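Local atomic coordinates of glycosyltransferase (duf1792) (Streptococcus sanguinis, PDB entry 5V4A), a protein that binds UDP in a domain of the GT-D glycosyltransferase fold and probably transfers a sugar from a UDP-sugar donor to its acceptor. Residues S10-L15 with V128-K133; Y43-P48 with S173-S178. All blocks are in the same frame, centred on the assembly; numbering follows the deposited sequence.

Interaction 1. Residues S10-L15 with V128-K133; sequences SINQSL and VGYFAK
Helix 11-21 and helix 127-138 run side by side, their short segments nearly parallel at 12° with axes 10.4 Å apart. The Tyr130 ring bridges the gap. Its CG lies anti to the carbonyl carbon, which sends the ring toward the start of the other helix. The CG2 methyl of Ile11 sits over the centre of one ring face, 3.7 Å from the Tyr130 ring centroid, a CH-pi contact. Asn12 OD1 comes to the ring edge, 3.5 Å from Tyr130 CE1, with its amide turned 85° from the ring plane. The Lys133 chain bends at chi3 (-91°). Lys133 NZ donates a hydrogen bond to Asn12 OD1 (2.7 Å), from above the Asn12 carbonyl plane. One turn on, Leu15 CD1 packs 4.0 Å from Lys133 CB. One water accepts from Asn12 N and lies 2.7 Å from Tyr130 OH. Ser10 and Gln13 form a capping box; Ser10 OG accepts from Gln13 N. Lys133 NZ also makes a salt bridge to Asp16, and Asn12 packs on Asn12 of the second subunit. The ammonium of the buried Lys133 is held by a carboxylate and an amide oxygen, which probably keeps it charged, beside apolar Ile11, Leu15 and the tyrosine ring.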
ATOM      1  N   SER A  10       2.987  14.337   4.533  1.00 18.49           N
ATOM      2  CA  SER A  10       1.766  13.596   4.811  1.00 17.36           C
ATOM      3  C   SER A  10       2.093  12.141   5.150  1.00 20.00           C
ATOM      4  O   SER A  10       3.218  11.668   4.974  1.00 14.26           O
ATOM      5  CB  SER A  10       0.821  13.655   3.612  1.00 17.75           C
ATOM      6  OG  SER A  10       1.401  13.024   2.471  1.00 19.08           O
ATOM      7  N   ILE A  11       1.076  11.417   5.633  1.00 14.18           N
ATOM      8  CA  ILE A  11       1.209   9.972   5.815  1.00 13.98           C
ATOM      9  C   ILE A  11       1.530   9.281   4.489  1.00 13.93           C
ATOM     10  O   ILE A  11       2.342   8.346   4.435  1.00 14.69           O
ATOM     11  CB  ILE A  11      -0.071   9.397   6.443  1.00 22.38           C
ATOM     12  CG1 ILE A  11      -0.180   9.829   7.911  1.00 17.68           C
ATOM     13  CG2 ILE A  11      -0.079   7.891   6.313  1.00 19.22           C
ATOM     14  CD1 ILE A  11      -1.504   9.474   8.532  1.00 18.30           C
ATOM     15  N   ASN A  12       0.863   9.688   3.412  1.00 15.51           N
ATOM     16  CA  ASN A  12       1.134   9.065   2.121  1.00 16.20           C
ATOM     17  C   ASN A  12       2.591   9.272   1.725  1.00 14.06           C
ATOM     18  O   ASN A  12       3.288   8.329   1.341  1.00 19.31           O
ATOM     19  CB  ASN A  12       0.210   9.650   1.050  1.00 19.15           C
ATOM     20  CG  ASN A  12      -0.932   8.732   0.683  1.00 13.91           C
ATOM     21  OD1 ASN A  12      -0.843   7.512   0.812  1.00 16.03           O
ATOM     22  ND2 ASN A  12      -2.024   9.324   0.237  1.00 20.82           N
ATOM     23  N   GLN A  13       3.085  10.497   1.869  1.00 17.94           N
ATOM     24  CA  GLN A  13       4.455  10.783   1.460  1.00 14.99           C
ATOM     25  C   GLN A  13       5.474  10.106   2.372  1.00 17.92           C
ATOM     26  O   GLN A  13       6.533   9.663   1.902  1.00 19.16           O
ATOM     27  CB  GLN A  13       4.672  12.293   1.422  1.00 20.51           C
ATOM     28  CG  GLN A  13       3.995  12.981   0.257  1.00 24.97           C
ATOM     29  CD  GLN A  13       3.975  14.488   0.396  1.00 26.48           C
ATOM     30  OE1 GLN A  13       3.847  15.020   1.492  1.00 19.83           O
ATOM     31  NE2 GLN A  13       4.124  15.185  -0.722  1.00 31.57           N
ATOM     32  N   SER A  14       5.178  10.012   3.674  1.00 18.19           N
ATOM     33  CA  SER A  14       6.115   9.383   4.608  1.00 15.86           C
ATOM     34  C   SER A  14       6.222   7.885   4.349  1.00 19.28           C
ATOM     35  O   SER A  14       7.325   7.330   4.301  1.00 18.06           O
ATOM     36  CB  SER A  14       5.685   9.637   6.060  1.00 14.15           C
ATOM     37  OG  SER A  14       5.557  11.014   6.321  1.00 14.28           O
ATOM     38  N   LEU A  15       5.074   7.205   4.214  1.00 13.94           N
ATOM     39  CA  LEU A  15       5.095   5.773   3.930  1.00 13.87           C
ATOM     40  C   LEU A  15       5.811   5.487   2.609  1.00 15.03           C
ATOM     41  O   LEU A  15       6.645   4.575   2.535  1.00 13.98           O
ATOM     42  CB  LEU A  15       3.661   5.213   3.919  1.00 13.75           C
ATOM     43  CG  LEU A  15       2.974   5.186   5.300  1.00 13.70           C
ATOM     44  CD1 LEU A  15       1.552   4.684   5.138  1.00 14.21           C
ATOM     45  CD2 LEU A  15       3.759   4.317   6.270  1.00 13.70           C
ATOM     46  N   VAL A 128      -7.650   2.681   4.922  1.00 15.14           N
ATOM     47  CA  VAL A 128      -7.428   1.334   4.408  1.00 14.00           C
ATOM     48  C   VAL A 128      -6.129   1.270   3.620  1.00 12.08           C
ATOM     49  O   VAL A 128      -5.396   0.276   3.681  1.00 14.00           O
ATOM     50  CB  VAL A 128      -8.649   0.884   3.576  1.00 19.57           C
ATOM     51  CG1 VAL A 128      -8.830   1.764   2.369  1.00 12.73           C
ATOM     52  CG2 VAL A 128      -8.491  -0.557   3.132  1.00 20.67           C
ATOM     53  N   GLY A 129      -5.840   2.320   2.847  1.00 13.31           N
ATOM     54  CA  GLY A 129      -4.632   2.337   2.047  1.00 17.38           C
ATOM     55  C   GLY A 129      -3.417   2.583   2.906  1.00 15.30           C
ATOM     56  O   GLY A 129      -2.335   2.065   2.613  1.00 12.72           O
ATOM     57  N   TYR A 130      -3.571   3.364   3.982  1.00 18.34           N
ATOM     58  CA  TYR A 130      -2.436   3.596   4.870  1.00 14.87           C
ATOM     59  C   TYR A 130      -1.995   2.291   5.524  1.00 18.41           C
ATOM     60  O   TYR A 130      -0.797   1.987   5.582  1.00 15.32           O
ATOM     61  CB  TYR A 130      -2.772   4.662   5.924  1.00 19.53           C
ATOM     62  CG  TYR A 130      -3.129   6.035   5.366  1.00 22.08           C
ATOM     63  CD1 TYR A 130      -2.707   6.422   4.101  1.00 12.69           C
ATOM     64  CD2 TYR A 130      -3.872   6.950   6.115  1.00 12.83           C
ATOM     65  CE1 TYR A 130      -3.027   7.661   3.591  1.00 13.09           C
ATOM     66  CE2 TYR A 130      -4.185   8.209   5.611  1.00 13.24           C
ATOM     67  CZ  TYR A 130      -3.764   8.552   4.330  1.00 16.00           C
ATOM     68  OH  TYR A 130      -4.057   9.788   3.791  1.00 14.09           O
ATOM     69  N   PHE A 131      -2.953   1.509   6.043  1.00 16.88           N
ATOM     70  CA  PHE A 131      -2.597   0.221   6.633  1.00 13.37           C
ATOM     71  C   PHE A 131      -2.056  -0.751   5.584  1.00 14.99           C
ATOM     72  O   PHE A 131      -1.211  -1.595   5.907  1.00 14.20           O
ATOM     73  CB  PHE A 131      -3.794  -0.404   7.369  1.00 11.34           C
ATOM     74  CG  PHE A 131      -4.156   0.297   8.657  1.00 17.50           C
ATOM     75  CD1 PHE A 131      -3.286   0.283   9.737  1.00 15.89           C
ATOM     76  CD2 PHE A 131      -5.379   0.952   8.793  1.00 18.46           C
ATOM     77  CE1 PHE A 131      -3.620   0.923  10.933  1.00 17.74           C
ATOM     78  CE2 PHE A 131      -5.718   1.595   9.982  1.00 18.91           C
ATOM     79  CZ  PHE A 131      -4.825   1.581  11.055  1.00 18.17           C
ATOM     80  N   ALA A 132      -2.521  -0.665   4.332  1.00 15.87           N
ATOM     81  CA  ALA A 132      -1.961  -1.539   3.304  1.00 13.19           C
ATOM     82  C   ALA A 132      -0.480  -1.252   3.080  1.00 11.23           C
ATOM     83  O   ALA A 132       0.331  -2.179   2.976  1.00 12.83           O
ATOM     84  CB  ALA A 132      -2.727  -1.397   1.984  1.00 14.89           C
ATOM     85  N   LYS A 133      -0.106   0.023   2.998  1.00 11.37           N
ATOM     86  CA  LYS A 133       1.305   0.349   2.762  1.00 11.38           C
ATOM     87  C   LYS A 133       2.163   0.022   3.978  1.00 16.11           C
ATOM     88  O   LYS A 133       3.316  -0.416   3.839  1.00 17.48           O
ATOM     89  CB  LYS A 133       1.437   1.819   2.379  1.00 11.65           C
ATOM     90  CG  LYS A 133       0.899   2.123   0.978  1.00 11.86           C
ATOM     91  CD  LYS A 133       1.476   3.405   0.411  1.00 15.39           C
ATOM     92  CE  LYS A 133       0.630   4.591   0.726  1.00 16.95           C
ATOM     93  NZ  LYS A 133       1.045   5.798  -0.017  1.00 12.75           N
TER
HETATM   94  O   HOH W   1      -1.752  11.140   3.496  1.00 19.19           O

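Interaction 2. Residues Y43-P48 with S173-S178. With UDP (uridine-5'-diphosphate), chain C.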
ATOM      1  N   TYR A  43       3.300   6.863  30.908  1.00 16.54           N
ATOM      2  CA  TYR A  43       4.101   5.647  30.912  1.00 11.65           C
ATOM      3  C   TYR A  43       5.605   5.913  30.788  1.00 16.82           C
ATOM      4  O   TYR A  43       6.369   4.986  30.502  1.00 19.20           O
ATOM      5  CB  TYR A  43       3.634   4.644  29.843  1.00 10.68           C
ATOM      6  CG  TYR A  43       3.526   5.117  28.412  1.00 14.29           C
ATOM      7  CD1 TYR A  43       4.570   5.775  27.791  1.00 15.46           C
ATOM      8  CD2 TYR A  43       2.403   4.793  27.644  1.00 24.88           C
ATOM      9  CE1 TYR A  43       4.475   6.177  26.453  1.00 28.83           C
ATOM     10  CE2 TYR A  43       2.298   5.179  26.324  1.00 15.54           C
ATOM     11  CZ  TYR A  43       3.334   5.872  25.727  1.00 28.32           C
ATOM     12  OH  TYR A  43       3.224   6.260  24.408  1.00 43.01           O
ATOM     13  N   GLN A  44       6.061   7.128  31.076  1.00 19.26           N
ATOM     14  CA  GLN A  44       7.503   7.369  31.180  1.00 15.01           C
ATOM     15  C   GLN A  44       7.767   8.545  32.106  1.00 14.40           C
ATOM     16  O   GLN A  44       7.406   9.677  31.777  1.00 14.83           O
ATOM     17  CB  GLN A  44       8.122   7.609  29.806  1.00 14.47           C
ATOM     18  CG  GLN A  44       9.626   7.868  29.901  1.00 16.85           C
ATOM     19  CD  GLN A  44      10.383   6.721  30.560  1.00 15.52           C
ATOM     20  OE1 GLN A  44      10.450   5.618  30.018  1.00 15.04           O
ATOM     21  NE2 GLN A  44      10.970   6.984  31.739  1.00 20.63           N
ATOM     22  N   ASP A  45       8.392   8.273  33.260  1.00 16.09           N
ATOM     23  CA  ASP A  45       8.813   9.333  34.165  1.00 16.07           C
ATOM     24  C   ASP A  45       9.948  10.161  33.564  1.00 20.25           C
ATOM     25  O   ASP A  45      10.773   9.667  32.786  1.00 21.29           O
ATOM     26  CB  ASP A  45       9.313   8.777  35.508  1.00 21.23           C
ATOM     27  CG  ASP A  45       8.257   7.989  36.271  1.00 37.97           C
ATOM     28  OD1 ASP A  45       7.062   8.025  35.894  1.00 40.96           O
ATOM     29  OD2 ASP A  45       8.634   7.351  37.281  1.00 40.02           O
ATOM     30  N   PHE A  46      10.012  11.424  33.975  1.00 19.68           N
ATOM     31  CA  PHE A  46      11.106  12.280  33.549  1.00 26.48           C
ATOM     32  C   PHE A  46      12.441  11.669  33.952  1.00 24.00           C
ATOM     33  O   PHE A  46      12.619  11.210  35.088  1.00 24.13           O
ATOM     34  CB  PHE A  46      10.970  13.681  34.156  1.00 22.18           C
ATOM     35  CG  PHE A  46      12.194  14.537  33.963  1.00 21.03           C
ATOM     36  CD1 PHE A  46      13.085  14.730  35.003  1.00 21.08           C
ATOM     37  CD2 PHE A  46      12.460  15.141  32.737  1.00 24.32           C
ATOM     38  CE1 PHE A  46      14.227  15.518  34.828  1.00 26.83           C
ATOM     39  CE2 PHE A  46      13.602  15.922  32.549  1.00 20.83           C
ATOM     40  CZ  PHE A  46      14.479  16.116  33.603  1.00 21.72           C
ATOM     41  N   ASP A  47      13.373  11.676  33.009  1.00 18.24           N
ATOM     42  CA  ASP A  47      14.759  11.267  33.177  1.00 28.10           C
ATOM     43  C   ASP A  47      15.574  12.275  32.381  1.00 24.72           C
ATOM     44  O   ASP A  47      15.280  12.500  31.202  1.00 24.14           O
ATOM     45  CB  ASP A  47      14.997   9.840  32.676  1.00 31.95           C
ATOM     46  CG  ASP A  47      16.460   9.420  32.752  1.00 34.59           C
ATOM     47  OD1 ASP A  47      17.300  10.009  32.037  1.00 39.12           O
ATOM     48  OD2 ASP A  47      16.769   8.473  33.505  1.00 35.03           O
ATOM     49  N   PRO A  48      16.545  12.952  32.997  1.00 22.70           N
ATOM     50  CA  PRO A  48      17.254  14.015  32.274  1.00 20.81           C
ATOM     51  C   PRO A  48      18.061  13.492  31.096  1.00 24.60           C
ATOM     52  O   PRO A  48      18.234  14.211  30.103  1.00 23.15           O
ATOM     53  CB  PRO A  48      18.158  14.631  33.354  1.00 22.13           C
ATOM     54  CG  PRO A  48      18.366  13.513  34.319  1.00 22.12           C
ATOM     55  CD  PRO A  48      17.061  12.771  34.361  1.00 23.02           C
ATOM     56  N   SER A 173       6.287  -2.194  30.475  1.00 19.16           N
ATOM     57  CA  SER A 173       5.176  -1.463  29.868  1.00 25.78           C
ATOM     58  C   SER A 173       5.246   0.034  30.133  1.00 22.14           C
ATOM     59  O   SER A 173       4.607   0.815  29.415  1.00 22.04           O
ATOM     60  CB  SER A 173       3.846  -2.020  30.379  1.00 14.31           C
ATOM     61  OG  SER A 173       3.753  -1.877  31.782  1.00 15.11           O
ATOM     62  N   ARG A 174       5.985   0.446  31.158  1.00 14.61           N
ATOM     63  CA  ARG A 174       6.190   1.851  31.462  1.00 14.92           C
ATOM     64  C   ARG A 174       7.604   1.988  31.995  1.00 15.11           C
ATOM     65  O   ARG A 174       8.187   1.020  32.484  1.00 20.45           O
ATOM     66  CB  ARG A 174       5.181   2.361  32.510  1.00 15.68           C
ATOM     67  CG  ARG A 174       5.315   1.665  33.849  1.00 17.04           C
ATOM     68  CD  ARG A 174       4.156   2.055  34.766  1.00 24.33           C
ATOM     69  NE  ARG A 174       4.409   1.726  36.172  1.00 29.27           N
ATOM     70  CZ  ARG A 174       5.073   2.509  37.019  1.00 34.98           C
ATOM     71  NH1 ARG A 174       5.549   3.682  36.614  1.00 34.64           N
ATOM     72  NH2 ARG A 174       5.248   2.126  38.283  1.00 33.07           N
ATOM     73  N   ASN A 175       8.153   3.199  31.899  1.00 15.21           N
ATOM     74  CA  ASN A 175       9.503   3.473  32.397  1.00 15.48           C
ATOM     75  C   ASN A 175      10.528   2.496  31.803  1.00 20.75           C
ATOM     76  O   ASN A 175      11.418   1.996  32.496  1.00 19.12           O
ATOM     77  CB  ASN A 175       9.538   3.409  33.926  1.00 20.79           C
ATOM     78  CG  ASN A 175       8.798   4.559  34.595  1.00 20.43           C
ATOM     79  OD1 ASN A 175       8.395   5.536  33.959  1.00 19.72           O
ATOM     80  ND2 ASN A 175       8.592   4.428  35.897  1.00 27.05           N
ATOM     81  N   ALA A 176      10.390   2.189  30.509  1.00 14.31           N
ATOM     82  CA  ALA A 176      11.313   1.243  29.881  1.00 13.92           C
ATOM     83  C   ALA A 176      12.709   1.827  29.720  1.00 16.51           C
ATOM     84  O   ALA A 176      13.675   1.067  29.559  1.00 14.26           O
ATOM     85  CB  ALA A 176      10.803   0.800  28.506  1.00 13.18           C
ATOM     86  N   TYR A 177      12.833   3.150  29.750  1.00 18.52           N
ATOM     87  CA  TYR A 177      14.136   3.760  29.526  1.00 21.06           C
ATOM     88  C   TYR A 177      15.181   3.258  30.516  1.00 17.88           C
ATOM     89  O   TYR A 177      16.367   3.175  30.174  1.00 26.44           O
ATOM     90  CB  TYR A 177      14.044   5.281  29.591  1.00 14.75           C
ATOM     91  CG  TYR A 177      15.379   5.914  29.258  1.00 20.71           C
ATOM     92  CD1 TYR A 177      15.727   6.141  27.930  1.00 20.88           C
ATOM     93  CD2 TYR A 177      16.298   6.266  30.257  1.00 20.00           C
ATOM     94  CE1 TYR A 177      16.948   6.700  27.597  1.00 28.87           C
ATOM     95  CE2 TYR A 177      17.525   6.831  29.923  1.00 15.93           C
ATOM     96  CZ  TYR A 177      17.836   7.039  28.586  1.00 24.41           C
ATOM     97  OH  TYR A 177      19.040   7.596  28.230  1.00 30.48           O
ATOM     98  N   SER A 178      14.783   2.915  31.742  1.00 15.48           N
ATOM     99  CA  SER A 178      15.808   2.474  32.685  1.00 29.79           C
ATOM    100  C   SER A 178      16.447   1.147  32.285  1.00 24.74           C
ATOM    101  O   SER A 178      17.487   0.788  32.846  1.00 20.48           O
ATOM    102  CB  SER A 178      15.229   2.362  34.100  1.00 32.47           C
ATOM    103  OG  SER A 178      14.516   1.156  34.266  1.00 35.15           O
TER
HETATM  104  N1  UDP C 301       5.267   1.629  25.921  1.00 11.34           N
HETATM  105  C2  UDP C 301       5.919   0.591  26.544  1.00 10.60           C
HETATM  106  N3  UDP C 301       6.797   0.963  27.528  1.00 14.87           N
HETATM  107  C4  UDP C 301       7.082   2.248  27.947  1.00 14.81           C
HETATM  108  C5  UDP C 301       6.375   3.271  27.246  1.00  9.50           C
HETATM  109  C6  UDP C 301       5.514   2.938  26.263  1.00  9.59           C
HETATM  110  O2  UDP C 301       5.735  -0.580  26.251  1.00 18.30           O
HETATM  111  O4  UDP C 301       7.917   2.429  28.852  1.00 17.16           O
HETATM  112  C1' UDP C 301       4.358   1.285  24.794  1.00 15.16           C
HETATM  113  C2' UDP C 301       2.858   1.392  25.034  1.00 20.59           C
HETATM  114  O2' UDP C 301       2.371   0.277  25.779  1.00 16.95           O
HETATM  115  C3' UDP C 301       2.352   1.434  23.576  1.00 18.77           C
HETATM  116  C4' UDP C 301       3.504   2.120  22.814  1.00 18.02           C
HETATM  117  O4' UDP C 301       4.609   2.184  23.740  1.00 13.61           O
HETATM  118  O3' UDP C 301       2.182   0.138  23.014  1.00 17.53           O
HETATM  119  C5' UDP C 301       3.200   3.492  22.260  1.00 12.73           C
HETATM  120  O5' UDP C 301       4.366   4.145  21.711  1.00 10.41           O
HETATM  121  PA  UDP C 301       4.298   5.644  21.211  1.00 14.88           P
HETATM  122  O1A UDP C 301       4.071   6.599  22.380  1.00 21.32           O
HETATM  123  O2A UDP C 301       5.502   5.868  20.374  1.00 18.96           O
HETATM  124  O3A UDP C 301       2.945   5.701  20.297  1.00 16.29           O
HETATM  125  PB  UDP C 301       2.371   6.741  19.240  1.00 14.72           P
HETATM  126  O1B UDP C 301       3.481   7.797  19.161  1.00 17.49           O
HETATM  127  O2B UDP C 301       1.125   7.313  19.955  1.00 14.63           O
HETATM  128  O3B UDP C 301       2.089   6.090  17.920  1.00 17.22           O
HETATM  129  O   HOH W   2      12.849   5.124  33.122  1.00 23.03           O
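This is a loop-to-loop contact at the uracil end of the UDP pocket. Residues 43-48 lead into helix 48-58, and residues 173-178 follow strand 165-171. The backbones meet where Asn175 N donates to Tyr43 O at 2.9 Å, from above the carbonyl plane. Asn175 CG lies anti to its carbonyl carbon (chi1 -70°), which carries the amide back to the other loop. There Asn175 OD1 accepts from Asp45 N at 2.8 Å, with the donor in the carbonyl plane. Asn175 ND2 makes only a weak bond to Asp45 OD2. Gln44 starts with CG anti to the backbone N and then bends at chi2 (58°). Its NE2 donates almost straight to Asp45 O at 2.9 Å, in the amide plane and on a lone pair. The same NE2 reaches a water, while OE1 takes a weak bond from Tyr177 N. NE2 thus holds the amide through two bonds, and the weak bond at OE1 agrees with that orientation. Asp47 crosses the Tyr177 ring at about a right angle, and its OD1 caps helix 48-58 at Leu50 N. Tyr43 holds its ring in the crowded position (chi1 54°), with UDP C6 3.3 Å above the ring plane, over its centre. Ala176 N donates to UDP O4 at 3.0 Å. Pro172 O is also hydrogen-bonded to UDP. Together the two loops form a nucleotide-recognition site of the GT-D fold: the C5-C6 edge of the uracil is set against the face of Tyr43, and Ala176 N reads the base at O4.

In the fold
Interactions 1 and 2 lie on opposite sides of the chain's centre, with centres 30 Å apart and nearest atoms about 16 Å apart. Their segments alternate along the chain: 10-15, 43-48, 128-133, 173-178. Each contact joins an early part of the chain, which holds the three-stranded parallel sheet, to a later part, which holds the five-stranded one. Interaction 1 pairs two helices next to the second subunit. Interaction 2 pairs two loops, which no other chain of the assembly touches. UDP lies between the two: it touches interaction 2 directly and stays about 11 Å from the Ile11 side chain. The two parts thus meet on both sides of the nucleotide.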